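Local structure of peptidase S15/CocE/NonD (Thaumarchaeota archaeon SCGC AB-539-E09, 4PF1) at residues M85-M90 and Y99-Q104; R34-I39 and H70-T75; T49-P54 and D142-N147; P325-H328 and R332-A335. The protein acts as an aminopeptidase, a serine peptidase of the alpha/beta-hydrolase fold that probably trims peptides from their N-terminal end. All coordinates share one frame; numbering follows the deposited sequence.

Contact 1 of 4, residues M85-M90 and Y99-Q104; sequences MVVPQM and YIIVYQ
Val-87, Pro-88 and Met-90, in the chain leaving helix 83-86, make a buried, apolar contact with Ile-101 and Tyr-103 on one face of strand 100-105 in the central sheet. No hydrogen bond crosses between the segments. Ile-101 and Tyr-103 stand two residues apart, so they leave the strand on the same face, where a branched and an aromatic side chain can cover much surface. CD1 of Ile-101 meets CG1 of Val-87 at 3.7 Å, the two side chains crossing nearly at right angles. CG2 of Ile-101 lies in plane at the edge of the Tyr-103 ring. The tyrosine reaches farther across and meets Pro-88 coming from the opposite direction; Pro-88 CG lies 3.2 Å from Tyr-103 OH and 3.8 Å from CZ, set obliquely to the ring, and a rigid proline offers a firm apolar surface here. Met-90 keeps its CG anti to the backbone N and stays extended until a bend about its last torsion (chi3 66°) swings CE to 3.3 Å from the Tyr-103 OH. The hydroxyl, flanked by the proline and the methionine methyl, is satisfied by a hydrogen bond with OD1 of Asn-91. A leucine at Tyr-103 would probably deprive Asn-91 of its phenol partner and open a gap between Pro-88 and Met-90. Strand 100-105 lies between 46-54 and 60-67, antiparallel to the first and parallel to the second, so this loop packs over the part of the sheet where the strand order 1-2-4-3-5 marks the alpha/beta-hydrolase fold.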
loop_
_atom_site.group_PDB
_atom_site.type_symbol
_atom_site.label_atom_id
_atom_site.label_comp_id
_atom_site.label_asym_id
_atom_site.label_seq_id
_atom_site.Cartn_x
_atom_site.Cartn_y
_atom_site.Cartn_z
ATOM N N MET A 85 20.956 -3.198 -17.518
ATOM C CA MET A 85 19.506 -3.386 -17.396
ATOM C C MET A 85 18.980 -4.702 -18.002
ATOM O O MET A 85 17.867 -5.108 -17.662
ATOM C CB MET A 85 18.766 -2.207 -18.049
ATOM C CG MET A 85 19.028 -0.868 -17.384
ATOM S SD MET A 85 18.239 -0.706 -15.765
ATOM C CE MET A 85 16.503 -0.571 -16.244
ATOM N N VAL A 86 19.739 -5.343 -18.914
ATOM C CA VAL A 86 19.278 -6.570 -19.589
ATOM C C VAL A 86 19.657 -7.849 -18.814
ATOM O O VAL A 86 18.970 -8.863 -18.941
ATOM C CB VAL A 86 19.754 -6.667 -21.070
ATOM C CG1 VAL A 86 19.058 -5.629 -21.942
ATOM C CG2 VAL A 86 21.276 -6.557 -21.191
ATOM N N VAL A 87 20.741 -7.807 -18.038
ATOM C CA VAL A 87 21.242 -8.982 -17.322
ATOM C C VAL A 87 20.506 -9.220 -15.988
ATOM O O VAL A 87 20.071 -8.255 -15.347
ATOM C CB VAL A 87 22.781 -8.890 -17.089
ATOM C CG1 VAL A 87 23.538 -8.960 -18.407
ATOM C CG2 VAL A 87 23.164 -7.632 -16.305
ATOM N N PRO A 88 20.433 -10.493 -15.498
ATOM C CA PRO A 88 19.869 -10.721 -14.153
ATOM C C PRO A 88 20.701 -9.988 -13.097
ATOM O O PRO A 88 21.891 -9.739 -13.324
ATOM C CB PRO A 88 19.960 -12.246 -13.984
ATOM C CG PRO A 88 20.092 -12.783 -15.382
ATOM C CD PRO A 88 20.910 -11.758 -16.094
ATOM N N GLN A 89 20.080 -9.615 -11.963
ATOM C CA GLN A 89 20.749 -8.887 -10.871
ATOM C C GLN A 89 22.012 -9.615 -10.384
ATOM O O GLN A 89 22.945 -8.964 -9.926
ATOM C CB GLN A 89 19.781 -8.646 -9.699
ATOM C CG GLN A 89 18.752 -7.555 -9.981
ATOM C CD GLN A 89 17.480 -7.751 -9.198
ATOM O OE1 GLN A 89 16.683 -8.659 -9.471
ATOM N NE2 GLN A 89 17.243 -6.881 -8.228
ATOM N N MET A 90 22.055 -10.951 -10.535
ATOM C CA MET A 90 23.206 -11.785 -10.181
ATOM C C MET A 90 24.480 -11.315 -10.902
ATOM O O MET A 90 25.559 -11.348 -10.314
ATOM C CB MET A 90 22.910 -13.255 -10.532
ATOM C CG MET A 90 24.047 -14.217 -10.194
ATOM S SD MET A 90 23.712 -15.923 -10.702
ATOM C CE MET A 90 23.702 -15.745 -12.476
ATOM N N TYR A 99 32.688 -7.678 -17.972
ATOM C CA TYR A 99 32.919 -9.079 -18.349
ATOM C C TYR A 99 32.059 -9.401 -19.556
ATOM O O TYR A 99 31.055 -8.719 -19.789
ATOM C CB TYR A 99 32.487 -10.023 -17.196
ATOM C CG TYR A 99 33.484 -10.277 -16.083
ATOM C CD1 TYR A 99 34.374 -9.287 -15.674
ATOM C CD2 TYR A 99 33.455 -11.464 -15.357
ATOM C CE1 TYR A 99 35.260 -9.500 -14.619
ATOM C CE2 TYR A 99 34.325 -11.682 -14.292
ATOM C CZ TYR A 99 35.228 -10.698 -13.927
ATOM O OH TYR A 99 36.110 -10.923 -12.900
ATOM N N ILE A 100 32.379 -10.481 -20.271
ATOM C CA ILE A 100 31.495 -10.973 -21.317
ATOM C C ILE A 100 30.489 -11.884 -20.602
ATOM O O ILE A 100 30.900 -12.772 -19.850
ATOM C CB ILE A 100 32.275 -11.679 -22.467
ATOM C CG1 ILE A 100 33.001 -10.641 -23.354
ATOM C CG2 ILE A 100 31.341 -12.562 -23.310
ATOM C CD1 ILE A 100 34.288 -11.147 -24.022
ATOM N N ILE A 101 29.188 -11.595 -20.739
ATOM C CA ILE A 101 28.151 -12.377 -20.063
ATOM C C ILE A 101 27.489 -13.310 -21.077
ATOM O O ILE A 101 26.977 -12.855 -22.105
ATOM C CB ILE A 101 27.133 -11.467 -19.324
ATOM C CG1 ILE A 101 27.864 -10.550 -18.305
ATOM C CG2 ILE A 101 26.046 -12.312 -18.629
ATOM C CD1 ILE A 101 27.258 -9.217 -18.111
ATOM N N VAL A 102 27.539 -14.626 -20.801
ATOM C CA VAL A 102 27.017 -15.645 -21.708
ATOM C C VAL A 102 25.937 -16.495 -21.025
ATOM O O VAL A 102 26.173 -17.058 -19.954
ATOM C CB VAL A 102 28.159 -16.541 -22.278
ATOM C CG1 VAL A 102 27.608 -17.631 -23.184
ATOM C CG2 VAL A 102 29.204 -15.711 -23.019
ATOM N N TYR A 103 24.768 -16.613 -21.679
ATOM C CA TYR A 103 23.663 -17.463 -21.234
ATOM C C TYR A 103 23.349 -18.466 -22.316
ATOM O O TYR A 103 23.179 -18.087 -23.480
ATOM C CB TYR A 103 22.420 -16.636 -20.870
ATOM C CG TYR A 103 22.417 -16.177 -19.432
ATOM C CD1 TYR A 103 23.271 -15.164 -18.999
ATOM C CD2 TYR A 103 21.580 -16.771 -18.492
ATOM C CE1 TYR A 103 23.301 -14.764 -17.666
ATOM C CE2 TYR A 103 21.582 -16.361 -17.160
ATOM C CZ TYR A 103 22.449 -15.361 -16.751
ATOM O OH TYR A 103 22.480 -14.968 -15.440
ATOM N N GLN A 104 23.314 -19.750 -21.957
ATOM C CA GLN A 104 23.065 -20.798 -22.933
ATOM C C GLN A 104 21.877 -21.649 -22.536
ATOM O O GLN A 104 21.770 -22.053 -21.375
ATOM C CB GLN A 104 24.322 -21.681 -23.100
ATOM C CG GLN A 104 24.162 -22.808 -24.126
ATOM C CD GLN A 104 25.351 -23.726 -24.150
ATOM O OE1 GLN A 104 25.592 -24.497 -23.214
ATOM N NE2 GLN A 104 26.092 -23.697 -25.244
#

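Contact 2 of 4, residues R34-I39 and H70-T75; sequences RREEMI and HAERRT
Strand 32-40, at one edge of the central alpha/beta-hydrolase sheet, is fastened to the short helix 71-74 by Arg-34, which grips Thr-75 just where the chain leaves the helix. The guanidinium meets the threonine end-on, with its two terminal nitrogens. NH2 gives a nearly straight bond (166°) to Thr-75 O at 2.8 Å, and NH1 bonds Thr-75 OG1 at 3.2 Å; both acceptors lie in the guanidinium plane. NH1 adds a weak bond to the same carbonyl oxygen. A first torsion close to 180° (chi1 -172°) sends the arginine side chain across Ile-50 of the neighbouring strand before it bends toward the helix. Threonine suits its place because the hydroxyl works twice: OG1 donates to Ala-71 O at 2.6 Å, one turn back, while accepting from Arg-34. Ala-71 O also takes the backbone N-H of Thr-75, so two donors from one residue close the last turn, which Arg-34 ties to the strand. Nearer the solvent, Glu-36 and Glu-72 approach at about a right angle, their carboxylate planes 55° apart, with Glu-36 OE2 3.9 Å from Glu-72 OE1. Glu-72 has a partner elsewhere, its OE2 bonding ND2 of Asn-48. The two like charges gain nothing from each other, and their closeness may raise the proton affinity of one of them, although the exposed position of Glu-36 should let water screen the pair. The cohesion of this contact therefore comes from a cationic donor meeting neutral oxygens, the arginine charge being solvated by carbonyl and hydroxyl dipoles rather than paired with an anion across the contact.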
loop_
_atom_site.group_PDB
_atom_site.type_symbol
_atom_site.label_atom_id
_atom_site.label_comp_id
_atom_site.label_asym_id
_atom_site.label_seq_id
_atom_site.Cartn_x
_atom_site.Cartn_y
_atom_site.Cartn_z
ATOM N N ARG A 34 25.040 -8.011 -28.903
ATOM C CA ARG A 34 24.362 -9.269 -28.619
ATOM C C ARG A 34 24.635 -10.279 -29.737
ATOM O O ARG A 34 24.169 -10.095 -30.864
ATOM C CB ARG A 34 22.852 -9.024 -28.441
ATOM C CG ARG A 34 22.056 -10.236 -27.959
ATOM C CD ARG A 34 20.572 -9.919 -27.863
ATOM N NE ARG A 34 20.276 -9.021 -26.745
ATOM C CZ ARG A 34 19.941 -9.430 -25.525
ATOM N NH1 ARG A 34 19.835 -10.727 -25.258
ATOM N NH2 ARG A 34 19.701 -8.548 -24.565
ATOM N N ARG A 35 25.419 -11.329 -29.426
ATOM C CA ARG A 35 25.751 -12.395 -30.375
ATOM C C ARG A 35 24.951 -13.654 -30.059
ATOM O O ARG A 35 25.058 -14.193 -28.956
ATOM C CB ARG A 35 27.257 -12.699 -30.359
ATOM C CG ARG A 35 28.043 -11.958 -31.425
ATOM C CD ARG A 35 29.483 -12.437 -31.500
ATOM N NE ARG A 35 29.599 -13.740 -32.160
ATOM C CZ ARG A 35 30.747 -14.267 -32.578
ATOM N NH1 ARG A 35 31.887 -13.604 -32.417
ATOM N NH2 ARG A 35 30.763 -15.454 -33.166
ATOM N N GLU A 36 24.133 -14.110 -31.018
ATOM C CA GLU A 36 23.308 -15.309 -30.862
ATOM C C GLU A 36 23.912 -16.433 -31.692
ATOM O O GLU A 36 24.005 -16.318 -32.920
ATOM C CB GLU A 36 21.850 -15.028 -31.257
ATOM C CG GLU A 36 21.196 -13.961 -30.388
ATOM C CD GLU A 36 19.754 -13.633 -30.720
ATOM O OE1 GLU A 36 19.461 -13.346 -31.904
ATOM O OE2 GLU A 36 18.927 -13.601 -29.781
ATOM N N GLU A 37 24.403 -17.485 -31.019
ATOM C CA GLU A 37 25.094 -18.574 -31.703
ATOM C C GLU A 37 24.508 -19.941 -31.384
ATOM O O GLU A 37 24.187 -20.230 -30.231
ATOM C CB GLU A 37 26.594 -18.564 -31.344
ATOM C CG GLU A 37 27.330 -17.292 -31.749
ATOM C CD GLU A 37 27.633 -17.130 -33.228
ATOM O OE1 GLU A 37 27.657 -18.150 -33.953
ATOM O OE2 GLU A 37 27.876 -15.979 -33.655
ATOM N N MET A 38 24.394 -20.792 -32.411
ATOM C CA MET A 38 23.962 -22.178 -32.258
ATOM C C MET A 38 25.225 -23.043 -32.290
ATOM O O MET A 38 25.686 -23.436 -33.366
ATOM C CB MET A 38 22.944 -22.576 -33.353
ATOM C CG MET A 38 21.570 -21.936 -33.175
ATOM S SD MET A 38 20.639 -22.570 -31.748
ATOM C CE MET A 38 20.000 -24.112 -32.420
ATOM N N ILE A 39 25.854 -23.229 -31.108
ATOM C CA ILE A 39 27.121 -23.953 -30.983
ATOM C C ILE A 39 26.896 -25.466 -31.130
ATOM O O ILE A 39 26.139 -26.055 -30.352
ATOM C CB ILE A 39 27.871 -23.612 -29.657
ATOM C CG1 ILE A 39 28.144 -22.091 -29.536
ATOM C CG2 ILE A 39 29.179 -24.417 -29.547
ATOM C CD1 ILE A 39 28.649 -21.635 -28.153
ATOM N N HIS A 70 14.998 -20.243 -20.550
ATOM C CA HIS A 70 14.974 -19.301 -21.685
ATOM C C HIS A 70 16.110 -18.260 -21.609
ATOM O O HIS A 70 15.900 -17.146 -21.121
ATOM C CB HIS A 70 13.591 -18.599 -21.769
ATOM C CG HIS A 70 13.173 -18.172 -23.141
ATOM N ND1 HIS A 70 14.003 -18.325 -24.239
ATOM C CD2 HIS A 70 12.001 -17.636 -23.549
ATOM C CE1 HIS A 70 13.319 -17.860 -25.271
ATOM N NE2 HIS A 70 12.108 -17.439 -24.905
ATOM N N ALA A 71 17.295 -18.618 -22.148
ATOM C CA ALA A 71 18.486 -17.757 -22.187
ATOM C C ALA A 71 18.187 -16.388 -22.815
ATOM O O ALA A 71 18.725 -15.383 -22.355
ATOM C CB ALA A 71 19.604 -18.446 -22.956
ATOM N N GLU A 72 17.311 -16.353 -23.852
ATOM C CA GLU A 72 16.919 -15.124 -24.545
ATOM C C GLU A 72 16.057 -14.215 -23.643
ATOM O O GLU A 72 16.066 -12.998 -23.830
ATOM C CB GLU A 72 16.193 -15.443 -25.865
ATOM C CG GLU A 72 17.137 -15.482 -27.058
ATOM C CD GLU A 72 16.614 -16.146 -28.319
ATOM O OE1 GLU A 72 15.665 -15.606 -28.932
ATOM O OE2 GLU A 72 17.209 -17.165 -28.737
ATOM N N ARG A 73 15.349 -14.799 -22.652
ATOM C CA ARG A 73 14.552 -14.023 -21.700
ATOM C C ARG A 73 15.390 -13.664 -20.465
ATOM O O ARG A 73 15.262 -12.553 -19.959
ATOM C CB ARG A 73 13.266 -14.756 -21.298
ATOM C CG ARG A 73 12.205 -13.811 -20.714
ATOM C CD ARG A 73 10.927 -14.524 -20.314
ATOM N NE ARG A 73 11.112 -15.368 -19.131
ATOM C CZ ARG A 73 10.876 -16.676 -19.105
ATOM N NH1 ARG A 73 10.435 -17.301 -20.191
ATOM N NH2 ARG A 73 11.071 -17.368 -17.991
ATOM N N ARG A 74 16.280 -14.582 -20.010
ATOM C CA ARG A 74 17.187 -14.322 -18.870
ATOM C C ARG A 74 18.110 -13.122 -19.175
ATOM O O ARG A 74 18.396 -12.327 -18.281
ATOM C CB ARG A 74 18.039 -15.566 -18.526
ATOM C CG ARG A 74 17.239 -16.831 -18.154
ATOM C CD ARG A 74 16.770 -16.866 -16.712
ATOM N NE ARG A 74 17.886 -16.943 -15.770
ATOM C CZ ARG A 74 18.159 -16.013 -14.861
ATOM N NH1 ARG A 74 17.385 -14.938 -14.746
ATOM N NH2 ARG A 74 19.196 -16.155 -14.048
ATOM N N THR A 75 18.526 -12.979 -20.458
ATOM C CA THR A 75 19.389 -11.893 -20.942
ATOM C C THR A 75 18.570 -10.661 -21.387
ATOM O O THR A 75 19.077 -9.819 -22.140
ATOM C CB THR A 75 20.279 -12.380 -22.088
ATOM O OG1 THR A 75 19.471 -12.998 -23.091
ATOM C CG2 THR A 75 21.365 -13.313 -21.620
#

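Contact 3 of 4, residues T49-P54 and D142-N147; sequences TIILIP and DWLVKN
Ile-51 points from strand 46-54 toward helix 133-147 and is met by Trp-143 and Leu-144, each turned to it differently. Against Leu-144 the side chains slide past one another in opposite directions, CG1 of Ile-51 lying 3.9 Å from Leu-144 CD2 and CD1 of Ile-51 4.0 Å from that same methyl. Against Trp-143 the approach is oblique: Ile-51 CD1 touches CZ3, on the six-membered part of the indole, at 3.9 Å. One branched side chain thus rests against two consecutive residues of the helix, and beta-branched isoleucine suits both the extended strand and this role. In Trp-143 the first bond turns CG away from the backbone N (chi1 -170°), which carries the broad ring out along the sheet, where it also covers Arg-35, Glu-37 and Ile-39 of the edge strand 32-40. The indole is attended from within the helix as well. Asn-147 places ND2 3.2 Å above one ring face, toward the rim, while that nitrogen donates to Trp-143 O at 2.8 Å; the carbonyl takes the backbone N-H of Asn-147 too, so two donors finish the last turn. Farther from the sheet, Lys-146 NZ and Asp-142 OD1 form a salt bridge of 3.0 Å, the oxygen also bonding NE2 of His-175, a polar arrangement fit for the outer side of the helix. Helix 133-147 belongs to the crossover from strand 100-105 to the parallel strand 154-160, and an apolar helix face lying on such a sheet is the layering of the alpha/beta-hydrolase fold.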
loop_
_atom_site.group_PDB
_atom_site.type_symbol
_atom_site.label_atom_id
_atom_site.label_comp_id
_atom_site.label_asym_id
_atom_site.label_seq_id
_atom_site.Cartn_x
_atom_site.Cartn_y
_atom_site.Cartn_z
ATOM N N THR A 49 23.109 -20.158 -27.708
ATOM C CA THR A 49 24.031 -19.440 -26.833
ATOM C C THR A 49 23.951 -17.925 -27.064
ATOM O O THR A 49 24.178 -17.449 -28.178
ATOM C CB THR A 49 25.454 -19.983 -27.035
ATOM O OG1 THR A 49 25.402 -21.412 -27.109
ATOM C CG2 THR A 49 26.401 -19.566 -25.933
ATOM N N ILE A 50 23.646 -17.175 -25.996
ATOM C CA ILE A 50 23.516 -15.717 -26.041
ATOM C C ILE A 50 24.760 -15.093 -25.422
ATOM O O ILE A 50 24.987 -15.233 -24.221
ATOM C CB ILE A 50 22.203 -15.236 -25.338
ATOM C CG1 ILE A 50 20.939 -16.032 -25.811
ATOM C CG2 ILE A 50 22.014 -13.712 -25.442
ATOM C CD1 ILE A 50 20.725 -16.177 -27.374
ATOM N N ILE A 51 25.564 -14.411 -26.250
ATOM C CA ILE A 51 26.822 -13.791 -25.833
ATOM C C ILE A 51 26.672 -12.258 -25.796
ATOM O O ILE A 51 26.381 -11.634 -26.821
ATOM C CB ILE A 51 27.985 -14.241 -26.766
ATOM C CG1 ILE A 51 28.045 -15.785 -26.885
ATOM C CG2 ILE A 51 29.331 -13.672 -26.294
ATOM C CD1 ILE A 51 28.421 -16.308 -28.275
ATOM N N LEU A 52 26.870 -11.664 -24.611
ATOM C CA LEU A 52 26.767 -10.217 -24.423
ATOM C C LEU A 52 28.161 -9.625 -24.230
ATOM O O LEU A 52 28.817 -9.882 -23.218
ATOM C CB LEU A 52 25.842 -9.867 -23.234
ATOM C CG LEU A 52 24.470 -10.567 -23.196
ATOM C CD1 LEU A 52 23.776 -10.313 -21.884
ATOM C CD2 LEU A 52 23.577 -10.127 -24.359
ATOM N N ILE A 53 28.633 -8.877 -25.231
ATOM C CA ILE A 53 29.964 -8.282 -25.194
ATOM C C ILE A 53 29.848 -6.771 -24.982
ATOM O O ILE A 53 29.234 -6.090 -25.804
ATOM C CB ILE A 53 30.786 -8.614 -26.479
ATOM C CG1 ILE A 53 30.622 -10.094 -26.902
ATOM C CG2 ILE A 53 32.266 -8.238 -26.286
ATOM C CD1 ILE A 53 30.799 -10.357 -28.389
ATOM N N PRO A 54 30.439 -6.219 -23.897
ATOM C CA PRO A 54 30.394 -4.757 -23.709
ATOM C C PRO A 54 31.152 -4.053 -24.834
ATOM O O PRO A 54 32.194 -4.543 -25.260
ATOM C CB PRO A 54 31.068 -4.548 -22.342
ATOM C CG PRO A 54 31.113 -5.902 -21.705
ATOM C CD PRO A 54 31.207 -6.877 -22.823
ATOM N N ASP A 142 35.132 -24.297 -25.127
ATOM C CA ASP A 142 36.112 -24.422 -26.213
ATOM C C ASP A 142 35.761 -23.514 -27.386
ATOM O O ASP A 142 36.645 -22.845 -27.919
ATOM C CB ASP A 142 36.231 -25.875 -26.685
ATOM C CG ASP A 142 37.528 -26.156 -27.418
ATOM O OD1 ASP A 142 38.597 -26.152 -26.758
ATOM O OD2 ASP A 142 37.478 -26.371 -28.647
ATOM N N TRP A 143 34.469 -23.473 -27.776
ATOM C CA TRP A 143 34.001 -22.603 -28.854
ATOM C C TRP A 143 34.126 -21.126 -28.454
ATOM O O TRP A 143 34.591 -20.321 -29.256
ATOM C CB TRP A 143 32.547 -22.927 -29.230
ATOM C CG TRP A 143 32.082 -22.238 -30.484
ATOM C CD1 TRP A 143 32.073 -22.754 -31.745
ATOM C CD2 TRP A 143 31.588 -20.893 -30.595
ATOM N NE1 TRP A 143 31.595 -21.819 -32.636
ATOM C CE2 TRP A 143 31.301 -20.664 -31.958
ATOM C CE3 TRP A 143 31.371 -19.853 -29.673
ATOM C CZ2 TRP A 143 30.791 -19.445 -32.421
ATOM C CZ3 TRP A 143 30.881 -18.640 -30.135
ATOM C CH2 TRP A 143 30.601 -18.443 -31.492
ATOM N N LEU A 144 33.685 -20.775 -27.227
ATOM C CA LEU A 144 33.687 -19.400 -26.717
ATOM C C LEU A 144 35.087 -18.766 -26.722
ATOM O O LEU A 144 35.250 -17.689 -27.291
ATOM C CB LEU A 144 33.084 -19.329 -25.301
ATOM C CG LEU A 144 31.560 -19.486 -25.191
ATOM C CD1 LEU A 144 31.146 -19.752 -23.755
ATOM C CD2 LEU A 144 30.828 -18.265 -25.740
ATOM N N VAL A 145 36.097 -19.436 -26.116
ATOM C CA VAL A 145 37.469 -18.903 -26.031
ATOM C C VAL A 145 38.162 -18.844 -27.418
ATOM O O VAL A 145 39.096 -18.059 -27.592
ATOM C CB VAL A 145 38.353 -19.648 -24.989
ATOM C CG1 VAL A 145 37.812 -19.464 -23.576
ATOM C CG2 VAL A 145 38.513 -21.134 -25.331
ATOM N N LYS A 146 37.697 -19.661 -28.390
ATOM C CA LYS A 146 38.257 -19.697 -29.745
ATOM C C LYS A 146 37.575 -18.705 -30.694
ATOM O O LYS A 146 38.204 -18.273 -31.660
ATOM C CB LYS A 146 38.145 -21.111 -30.344
ATOM C CG LYS A 146 39.243 -22.075 -29.911
ATOM C CD LYS A 146 38.956 -23.482 -30.425
ATOM C CE LYS A 146 40.140 -24.410 -30.296
ATOM N NZ LYS A 146 40.278 -24.949 -28.919
ATOM N N ASN A 147 36.288 -18.371 -30.454
ATOM C CA ASN A 147 35.535 -17.527 -31.389
ATOM C C ASN A 147 35.177 -16.130 -30.861
ATOM O O ASN A 147 34.667 -15.314 -31.635
ATOM C CB ASN A 147 34.280 -18.250 -31.862
ATOM C CG ASN A 147 34.599 -19.481 -32.666
ATOM O OD1 ASN A 147 34.789 -19.423 -33.882
ATOM N ND2 ASN A 147 34.742 -20.613 -31.989
#

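Contact 4 of 4, residues P325-H328 and R332-A335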
loop_
_atom_site.group_PDB
_atom_site.type_symbol
_atom_site.label_atom_id
_atom_site.label_comp_id
_atom_site.label_asym_id
_atom_site.label_seq_id
_atom_site.Cartn_x
_atom_site.Cartn_y
_atom_site.Cartn_z
ATOM N N PRO A 325 21.598 -14.451 5.087
ATOM C CA PRO A 325 20.207 -14.492 5.590
ATOM C C PRO A 325 19.231 -14.387 4.426
ATOM O O PRO A 325 18.440 -13.439 4.328
ATOM C CB PRO A 325 20.150 -13.263 6.498
ATOM C CG PRO A 325 21.059 -12.270 5.817
ATOM C CD PRO A 325 22.144 -13.075 5.123
ATOM N N TRP A 326 19.322 -15.343 3.511
ATOM C CA TRP A 326 18.629 -15.251 2.250
ATOM C C TRP A 326 17.632 -16.339 2.006
ATOM O O TRP A 326 17.830 -17.482 2.414
ATOM C CB TRP A 326 19.668 -15.274 1.109
ATOM C CG TRP A 326 20.726 -14.213 1.221
ATOM C CD1 TRP A 326 20.535 -12.888 1.484
ATOM C CD2 TRP A 326 22.131 -14.377 0.983
ATOM N NE1 TRP A 326 21.735 -12.218 1.442
ATOM C CE2 TRP A 326 22.734 -13.108 1.142
ATOM C CE3 TRP A 326 22.942 -15.476 0.645
ATOM C CZ2 TRP A 326 24.116 -12.914 1.011
ATOM C CZ3 TRP A 326 24.311 -15.284 0.533
ATOM C CH2 TRP A 326 24.884 -14.013 0.697
ATOM N N ASN A 327 16.586 -15.995 1.250
ATOM C CA ASN A 327 15.654 -16.965 0.721
ATOM C C ASN A 327 16.296 -17.540 -0.561
ATOM O O ASN A 327 17.473 -17.266 -0.823
ATOM C CB ASN A 327 14.264 -16.340 0.479
ATOM C CG ASN A 327 14.170 -15.280 -0.600
ATOM O OD1 ASN A 327 15.062 -15.090 -1.423
ATOM N ND2 ASN A 327 13.034 -14.613 -0.663
ATOM N N HIS A 328 15.539 -18.281 -1.371
ATOM C CA HIS A 328 16.079 -18.918 -2.569
ATOM C C HIS A 328 16.816 -17.965 -3.572
ATOM O O HIS A 328 17.869 -18.343 -4.087
ATOM C CB HIS A 328 14.992 -19.701 -3.301
ATOM C CG HIS A 328 15.531 -20.558 -4.393
ATOM N ND1 HIS A 328 16.591 -21.419 -4.175
ATOM C CD2 HIS A 328 15.165 -20.632 -5.690
ATOM C CE1 HIS A 328 16.832 -21.988 -5.341
ATOM N NE2 HIS A 328 15.991 -21.553 -6.279
ATOM N N ARG A 332 21.328 -13.671 -5.102
ATOM C CA ARG A 332 21.517 -13.222 -6.485
ATOM C C ARG A 332 20.838 -11.859 -6.766
ATOM O O ARG A 332 20.823 -11.405 -7.913
ATOM C CB ARG A 332 20.982 -14.292 -7.451
ATOM C CG ARG A 332 21.796 -15.575 -7.444
ATOM C CD ARG A 332 21.066 -16.693 -8.154
ATOM N NE ARG A 332 20.120 -17.371 -7.268
ATOM C CZ ARG A 332 19.099 -18.107 -7.689
ATOM N NH1 ARG A 332 18.877 -18.266 -8.988
ATOM N NH2 ARG A 332 18.294 -18.694 -6.816
ATOM N N ARG A 333 20.297 -11.204 -5.725
ATOM C CA ARG A 333 19.658 -9.892 -5.863
ATOM C C ARG A 333 19.834 -9.078 -4.565
ATOM O O ARG A 333 20.761 -9.345 -3.798
ATOM C CB ARG A 333 18.158 -10.037 -6.254
ATOM C CG ARG A 333 17.268 -10.747 -5.218
ATOM C CD ARG A 333 15.795 -10.616 -5.577
ATOM N NE ARG A 333 14.922 -11.318 -4.631
ATOM C CZ ARG A 333 14.390 -10.763 -3.544
ATOM N NH1 ARG A 333 14.650 -9.496 -3.243
ATOM N NH2 ARG A 333 13.601 -11.472 -2.748
ATOM N N ASP A 334 18.966 -8.071 -4.345
ATOM C CA ASP A 334 18.954 -7.257 -3.134
ATOM C C ASP A 334 18.391 -8.069 -1.965
ATOM O O ASP A 334 17.466 -8.867 -2.158
ATOM C CB ASP A 334 18.117 -5.986 -3.352
ATOM C CG ASP A 334 16.674 -6.274 -3.721
ATOM O OD1 ASP A 334 16.445 -6.893 -4.785
ATOM O OD2 ASP A 334 15.777 -5.936 -2.915
ATOM N N ALA A 335 18.951 -7.887 -0.760
ATOM C CA ALA A 335 18.468 -8.593 0.423
ATOM C C ALA A 335 18.628 -7.740 1.684
ATOM O O ALA A 335 19.464 -8.044 2.548
ATOM C CB ALA A 335 19.183 -9.924 0.575
HETATM O O HOH W 1 20.262 -17.033 -4.228
#
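The guanidinium of Arg-332 stands nearly upright on the imidazole of His-328: NH2 lies 3.7 Å above the centre of the ring, and the two planes are 78° apart. The same nitrogen donates to His-328 O at 2.8 Å (152°), coming from above the carbonyl plane, while the oxygen stays close to the plane of the guanidinium. A water donates to His-328 O at 2.7 Å and accepts from Arg-332 NE, so a second, bridged link joins the same two residues. A bend in the arginine chain (chi3 -84°) brings its head back over the histidine, although the side chain starts out in the other direction. His-328 probably serves as the base of the Ser-His-Asp triad of this serine peptidase, since its ND1 bonds Asp-295 and its NE2 bonds Ser-161; Arg-332 would then cover one ring face without competing for either nitrogen. A leucine in place of Arg-332 would probably leave His-328 O without its direct donor, the water without its anchor and the ring face without its cationic cover. Asn-327 and Arg-333 cross at about a right angle without a bond. Asn-327 ND2 bonds Gly-454 O, while Arg-333 NH1 pairs with Asp-334 OD1 at 3.5 Å and also bonds a glycerol, probably from the crystallisation liquor. Ala-335, small enough to come close, sets CB 3.4 Å from Trp-326 CD1, obliquely to an indole whose NE1 is bonded to Thr-347.

Overall arrangement
From the N terminus, strand 32-40 opens contact 2, which closes at 70-75 after the chain has added strands 46-54 and 60-67. Contact 3 has already opened on 46-54, so the two cross. Contact 1 begins after contact 2 has closed and is complete, a short excursion through helix 92-96 from 85-90 to 99-104, before contact 3 closes at 142-147. These three meet on neighbouring strands of one sheet: contacts 1 and 2 dress one face, contact 3 the other. Contact 4 is a separate local turn much later, with its centre about 18 Å from that of contact 1, yet Gln-89 and Met-90 pack against 332-335 and connect the sheet's flank to the probable active-site loop.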